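Local coordinates for actin-binding protein (Saccharomyces cerevisiae, PDB 1HQZ) that binds actin filaments but not monomers, probably through this N-terminal cofilin-homology domain, and recruits the ARP2/3 complex to filament sides, which may promote filament branching, at residues 63-67 and 99-103. Residues are numbered along the deposited sequence; the frame is centred on the assembly and turned at random.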
# COMPACT_ATOMS: atom_id res chain seq x y z
N LYS A 63 -3.34 5.14 -12.30
CA LYS A 63 -1.99 4.67 -12.02
C LYS A 63 -1.95 3.43 -11.16
O LYS A 63 -2.84 3.20 -10.34
CB LYS A 63 -1.18 5.76 -11.30
CG LYS A 63 -1.12 7.10 -12.00
CD LYS A 63 -0.44 8.12 -11.10
CE LYS A 63 -0.53 9.51 -11.68
NZ LYS A 63 0.16 10.49 -10.79
N VAL A 64 -0.89 2.64 -11.34
CA VAL A 64 -0.67 1.45 -10.55
C VAL A 64 0.05 1.97 -9.31
O VAL A 64 1.09 2.61 -9.42
CB VAL A 64 0.25 0.45 -11.28
CG1 VAL A 64 0.68 -0.66 -10.32
CG2 VAL A 64 -0.46 -0.13 -12.46
N GLN A 65 -0.50 1.72 -8.14
CA GLN A 65 0.12 2.21 -6.91
C GLN A 65 0.14 1.15 -5.83
O GLN A 65 -0.52 0.13 -5.92
CB GLN A 65 -0.64 3.43 -6.39
CG GLN A 65 -0.83 4.54 -7.42
CD GLN A 65 -1.77 5.62 -6.92
OE1 GLN A 65 -2.90 5.34 -6.52
NE2 GLN A 65 -1.30 6.86 -6.96
N TYR A 66 0.90 1.42 -4.78
CA TYR A 66 0.97 0.49 -3.67
C TYR A 66 0.74 1.28 -2.41
O TYR A 66 1.26 2.38 -2.25
CB TYR A 66 2.33 -0.21 -3.65
CG TYR A 66 2.63 -0.88 -4.97
CD1 TYR A 66 3.19 -0.17 -6.03
CD2 TYR A 66 2.26 -2.20 -5.20
CE1 TYR A 66 3.35 -0.75 -7.29
CE2 TYR A 66 2.42 -2.80 -6.45
CZ TYR A 66 2.96 -2.06 -7.49
OH TYR A 66 3.07 -2.63 -8.73
N GLY A 67 -0.08 0.71 -1.53
CA GLY A 67 -0.39 1.36 -0.27
C GLY A 67 0.05 0.49 0.89
O GLY A 67 0.13 -0.74 0.78
N PHE A 99 2.26 -5.74 -13.19
CA PHE A 99 1.74 -5.65 -11.83
C PHE A 99 1.95 -6.86 -10.94
O PHE A 99 2.47 -6.73 -9.84
CB PHE A 99 0.24 -5.33 -11.87
CG PHE A 99 -0.42 -5.35 -10.52
CD1 PHE A 99 -0.13 -4.36 -9.58
CD2 PHE A 99 -1.30 -6.37 -10.18
CE1 PHE A 99 -0.73 -4.39 -8.31
CE2 PHE A 99 -1.90 -6.41 -8.91
CZ PHE A 99 -1.61 -5.42 -7.98
N ALA A 100 1.55 -8.04 -11.39
CA ALA A 100 1.71 -9.25 -10.60
C ALA A 100 3.17 -9.40 -10.17
O ALA A 100 3.46 -9.70 -9.01
CB ALA A 100 1.27 -10.48 -11.39
N ALA A 101 4.08 -9.18 -11.10
CA ALA A 101 5.51 -9.30 -10.79
C ALA A 101 5.96 -8.20 -9.83
O ALA A 101 6.65 -8.48 -8.85
CB ALA A 101 6.33 -9.25 -12.09
N ASN A 102 5.57 -6.96 -10.11
CA ASN A 102 5.98 -5.84 -9.26
C ASN A 102 5.36 -5.82 -7.87
O ASN A 102 5.99 -5.39 -6.90
CB ASN A 102 5.71 -4.51 -9.97
CG ASN A 102 6.64 -4.29 -11.15
OD1 ASN A 102 7.80 -4.69 -11.11
ND2 ASN A 102 6.14 -3.65 -12.19
N PHE A 103 4.12 -6.29 -7.75
CA PHE A 103 3.47 -6.32 -6.45
C PHE A 103 4.22 -7.32 -5.60
O PHE A 103 4.46 -7.09 -4.42
CB PHE A 103 1.99 -6.71 -6.60
CG PHE A 103 1.18 -6.55 -5.33
CD1 PHE A 103 1.61 -5.74 -4.30
CD2 PHE A 103 -0.06 -7.19 -5.20
CE1 PHE A 103 0.84 -5.56 -3.15
CE2 PHE A 103 -0.84 -7.01 -4.05
CZ PHE A 103 -0.39 -6.20 -3.03
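In the ADF-homology fold, a central mixed sheet is covered by helices, and here helix 93-110 packs on strand 65-71 and the residue before it, chiefly through Tyr66, Phe99 and Phe103. The axes of the short segments 65-67 and 99-103 approach to 10.6 Å at 35°, a spacing that large side chains must fill. Tyr66, long and flat enough to bridge it, does most of this: with CG beside the backbone N and anti to the carbonyl carbon (chi1 -55°), its ring end comes close to the helix, and CE2 lies 3.7 Å from Phe103 CA. The rings of Tyr66 and Phe103 meet obliquely, their planes at 40° and centroids 5.8 Å apart. On Phe99, CE1 lies 4.0 Å from Tyr66 CE2 where the two side chains pass, running antiparallel. Phe103 CB lies above one face of the Phe99 ring, nearer its edge than its centre; one helical turn apart, the two phenylalanines give this buried place a broad apolar surface. Val64, branched and apolar, suits the buried place beside Phe99, where its CG1 lies 3.9 Å from Phe99 CD1. Replacing Tyr66 by an alanine would probably open a gap beside Phe99 and Phe103 and lose the contact at Asn102 CB. No hydrogen bond joins the two segments; the ND2 of partly exposed Asn102 is bonded to Glu4 O. Ile6 and Val106 also touch Tyr66, and Thr119 touches both phenylalanines. The tyrosine hydroxyl OH ends 3.5 Å from Asn102 CB and 3.7 Å from Phe99 CD1.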